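Local coordinates for protein putative 6-pyruvoyl tetrahydrobiopterin synthase (Caenorhabditis elegans, PDB 2G64) that probably converts 7,8-dihydroneopterin triphosphate into 6-pyruvoyl tetrahydropterin with release of triphosphate, a zinc-dependent early step of tetrahydrobiopterin biosynthesis, at residues 98-101 with 102-105; 109-112 with 113-116. The protein carries 1 engineered substitution. One frame throughout, in Å; residues are numbered along the deposited sequence.

Contact 1. Residues 98-101 with 102-105; sequences VSTS and ENVA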
loop_
_atom_site.group_PDB
_atom_site.type_symbol
_atom_site.label_atom_id
_atom_site.label_comp_id
_atom_site.label_asym_id
_atom_site.label_seq_id
_atom_site.Cartn_x
_atom_site.Cartn_y
_atom_site.Cartn_z
ATOM N N VAL A 98 5.934 -24.901 17.350
ATOM C CA VAL A 98 6.865 -23.932 16.766
ATOM C C VAL A 98 6.128 -22.686 16.272
ATOM O O VAL A 98 5.048 -22.788 15.700
ATOM C CB VAL A 98 7.682 -24.580 15.611
ATOM C CG1 VAL A 98 6.807 -24.853 14.367
ATOM C CG2 VAL A 98 8.898 -23.740 15.270
ATOM N N SER A 99 6.711 -21.510 16.479
ATOM C CA SER A 99 6.021 -20.261 16.134
ATOM C C SER A 99 6.183 -19.822 14.652
ATOM O O SER A 99 6.346 -18.627 14.345
ATOM C CB SER A 99 6.501 -19.144 17.076
ATOM O OG SER A 99 7.901 -18.930 16.895
ATOM N N THR A 100 6.137 -20.774 13.730
ATOM C CA THR A 100 6.081 -20.429 12.292
ATOM C C THR A 100 4.788 -19.686 12.061
ATOM O O THR A 100 3.833 -19.859 12.807
ATOM C CB THR A 100 6.034 -21.681 11.384
ATOM O OG1 THR A 100 4.977 -22.555 11.827
ATOM C CG2 THR A 100 7.351 -22.412 11.421
ATOM N N SER A 101 4.716 -18.889 10.997
ATOM C CA SER A 101 3.484 -18.136 10.768
ATOM C C SER A 101 2.280 -19.038 10.437
ATOM O O SER A 101 1.144 -18.682 10.721
ATOM C CB SER A 101 3.698 -17.062 9.697
ATOM O OG SER A 101 4.687 -16.144 10.139
ATOM N N GLU A 102 2.540 -20.209 9.868
ATOM C CA GLU A 102 1.494 -21.248 9.712
ATOM C C GLU A 102 0.851 -21.516 11.065
ATOM O O GLU A 102 -0.377 -21.498 11.212
ATOM C CB GLU A 102 2.112 -22.560 9.171
ATOM C CG GLU A 102 2.566 -22.516 7.699
ATOM C CD GLU A 102 4.011 -22.056 7.512
ATOM O OE1 GLU A 102 4.551 -21.288 8.362
ATOM O OE2 GLU A 102 4.592 -22.445 6.483
ATOM N N ASN A 103 1.682 -21.756 12.073
ATOM C CA ASN A 103 1.158 -22.100 13.405
ATOM C C ASN A 103 0.577 -20.906 14.155
ATOM O O ASN A 103 -0.330 -21.063 14.989
ATOM C CB ASN A 103 2.213 -22.844 14.248
ATOM C CG ASN A 103 2.346 -24.305 13.861
ATOM O OD1 ASN A 103 1.339 -24.999 13.630
ATOM N ND2 ASN A 103 3.596 -24.782 13.744
ATOM N N VAL A 104 1.061 -19.710 13.832
ATOM C CA VAL A 104 0.470 -18.482 14.377
ATOM C C VAL A 104 -0.943 -18.315 13.817
ATOM O O VAL A 104 -1.868 -17.975 14.535
ATOM C CB VAL A 104 1.342 -17.230 14.060
ATOM C CG1 VAL A 104 0.655 -15.942 14.549
ATOM C CG2 VAL A 104 2.747 -17.371 14.732
ATOM N N ALA A 105 -1.113 -18.580 12.522
ATOM C CA ALA A 105 -2.441 -18.432 11.917
ATOM C C ALA A 105 -3.433 -19.374 12.610
ATOM O O ALA A 105 -4.575 -19.003 12.911
ATOM C CB ALA A 105 -2.356 -18.724 10.437
#
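The side-chain amide of Asn103 has Val98 O and Thr100 OG1 on opposite sides of its plane. Asn103 ND2 donates to Val98 O over 3.1 Å; the bond is bent (136° at the hydrogen), and the acceptor sits 25° out of the amide plane. The other flat group, the Glu102 carboxylate, brings OE1 to 3.4 Å from Thr100 CB, while its OE2 accepts from Val65 N of a second subunit. These groups lie at the start of a helix. Thr100 is the N-cap of helix 101-115, and its OG1 takes a weak bond of 3.4 Å from Asn103 N. With chi1 of 52°, OG1 lies between the backbone N and the carbonyl carbon of its own residue, turned to the first helical turn; its stronger partner is Gly63 O of the second subunit. The backbone bonds then begin, Val104 N to Thr100 O at 3.0 Å and Ala105 N to Ser101 O at 2.9 Å. Ser99 OG bonds to Asp88 and to ND1 of the zinc ligand His19, a second-shell position, and Ser101 OG bonds to Glu129, a charge-relay residue by similarity.

Contact 2. Residues 109-112 with 113-116; sequences FEKL and KSVM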
loop_
_atom_site.group_PDB
_atom_site.type_symbol
_atom_site.label_atom_id
_atom_site.label_comp_id
_atom_site.label_asym_id
_atom_site.label_seq_id
_atom_site.Cartn_x
_atom_site.Cartn_y
_atom_site.Cartn_z
ATOM N N PHE A 109 -6.676 -18.133 14.882
ATOM C CA PHE A 109 -7.986 -18.684 14.497
ATOM C C PHE A 109 -8.637 -19.382 15.698
ATOM O O PHE A 109 -9.789 -19.109 16.046
ATOM C CB PHE A 109 -7.788 -19.676 13.355
ATOM C CG PHE A 109 -9.062 -20.209 12.758
ATOM C CD1 PHE A 109 -9.606 -19.633 11.621
ATOM C CD2 PHE A 109 -9.705 -21.311 13.329
ATOM C CE1 PHE A 109 -10.784 -20.147 11.047
ATOM C CE2 PHE A 109 -10.873 -21.832 12.765
ATOM C CZ PHE A 109 -11.411 -21.241 11.618
ATOM N N GLU A 110 -7.908 -20.293 16.326
ATOM C CA GLU A 110 -8.500 -21.075 17.411
ATOM C C GLU A 110 -8.793 -20.238 18.660
ATOM O O GLU A 110 -9.840 -20.410 19.300
ATOM C CB GLU A 110 -7.635 -22.299 17.737
ATOM C CG GLU A 110 -7.630 -23.370 16.634
ATOM C CD GLU A 110 -9.026 -23.951 16.346
ATOM O OE1 GLU A 110 -9.891 -23.928 17.247
ATOM O OE2 GLU A 110 -9.261 -24.434 15.214
ATOM N N LYS A 111 -7.878 -19.331 19.014
ATOM C CA LYS A 111 -8.090 -18.448 20.166
ATOM C C LYS A 111 -9.287 -17.509 19.928
ATOM O O LYS A 111 -10.117 -17.279 20.819
ATOM C CB LYS A 111 -6.823 -17.646 20.482
ATOM C CG LYS A 111 -6.981 -16.669 21.633
ATOM C CD LYS A 111 -6.917 -17.415 22.972
ATOM C CE LYS A 111 -7.379 -16.528 24.119
ATOM N NZ LYS A 111 -7.654 -17.338 25.340
ATOM N N LEU A 112 -9.398 -16.991 18.713
ATOM C CA LEU A 112 -10.531 -16.120 18.393
ATOM C C LEU A 112 -11.807 -16.930 18.470
ATOM O O LEU A 112 -12.772 -16.508 19.095
ATOM C CB LEU A 112 -10.406 -15.498 17.012
ATOM C CG LEU A 112 -11.587 -14.624 16.606
ATOM C CD1 LEU A 112 -11.815 -13.514 17.651
ATOM C CD2 LEU A 112 -11.389 -14.036 15.191
ATOM N N LYS A 113 -11.806 -18.093 17.840
ATOM C CA LYS A 113 -13.014 -18.930 17.867
ATOM C C LYS A 113 -13.490 -19.166 19.314
ATOM O O LYS A 113 -14.697 -19.131 19.604
ATOM C CB LYS A 113 -12.769 -20.223 17.113
ATOM C CG LYS A 113 -14.004 -20.854 16.507
ATOM C CD LYS A 113 -13.587 -21.862 15.452
ATOM C CE LYS A 113 -14.427 -23.123 15.514
ATOM N NZ LYS A 113 -13.851 -24.203 14.659
ATOM N N SER A 114 -12.526 -19.334 20.219
ATOM C CA SER A 114 -12.757 -19.559 21.640
ATOM C C SER A 114 -13.396 -18.391 22.400
ATOM O O SER A 114 -13.973 -18.594 23.460
ATOM C CB SER A 114 -11.452 -19.997 22.327
ATOM O OG SER A 114 -10.738 -18.892 22.841
ATOM N N VAL A 115 -13.301 -17.173 21.873
ATOM C CA VAL A 115 -13.838 -16.008 22.575
ATOM C C VAL A 115 -15.035 -15.382 21.869
ATOM O O VAL A 115 -15.654 -14.453 22.385
ATOM C CB VAL A 115 -12.764 -14.920 22.903
ATOM C CG1 VAL A 115 -11.665 -15.487 23.799
ATOM C CG2 VAL A 115 -12.185 -14.270 21.635
ATOM N N MET A 116 -15.379 -15.898 20.695
ATOM C CA MET A 116 -16.409 -15.248 19.884
ATOM C C MET A 116 -17.821 -15.463 20.398
ATOM O O MET A 116 -18.189 -16.580 20.744
ATOM C CB MET A 116 -16.333 -15.709 18.433
ATOM C CG MET A 116 -15.312 -14.963 17.621
ATOM S SD MET A 116 -15.252 -15.609 15.954
ATOM C CE MET A 116 -16.605 -14.672 15.199
HETATM O O HOH W 1 -11.312 -25.447 13.731
HETATM O O HOH W 2 -10.048 -18.432 25.221
#
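Phe109 and Lys113 run side by side and point the same way, one helical turn apart, with Lys113 CD meeting Phe109 CE2 obliquely at 3.8 Å. Both chains leave with CG opposite the backbone nitrogen (chi1 -174° for Phe109, -153° for Lys113), consistent with their shared direction on the same face of the helix. Beyond the ring, Lys113 NZ stays 4.6 Å from Glu110 OE2, too far for a direct pair; a water donating to the carboxylate and accepting from the ammonium joins the two. Leu112 and Met116 are instead skewed to each other: Leu112 CD1 touches Met116 CG at 3.8 Å, and Met116 SD comes to 3.9 Å from Leu112 CG. On the solvent side, Ser114 OG folds back to donate to Lys111 O at 2.7 Å, and a second water connects that hydroxyl with Lys111 NZ. Lys113 N to Phe109 O, at 2.9 Å, is an i to i+4 helical bond, whereas Val115 N reaches Leu112 O, an i to i+3 bond of 2.9 Å near the end of helix 101-115. Phe109 sets its ring edge-to-face with Tyr137 and packs on strand 122-128; Leu112 and Met116 pack against both helix 68-80 and strand 44-57.

Both contacts belong to helix 101-115, contact 1 at its N-terminal start and contact 2 in its last turns, with centres 16 Å apart. Contact 1 closes before contact 2 opens, and no touch joins them beyond the helix itself. Their surroundings differ. Residues 98-105 are buried beside the zinc ligand His19 and the likely charge-relay residue Glu129, and they meet another subunit of the hexamer. Residues 109-116 lie away from these sites, touch no other chain of the assembly, and bind the helix to helix 68-80 and the sheet strands 44-57 and 122-128. One helix thus runs from the zinc site and the probable catalytic residue, at a subunit interface, to a part packed within its own subunit.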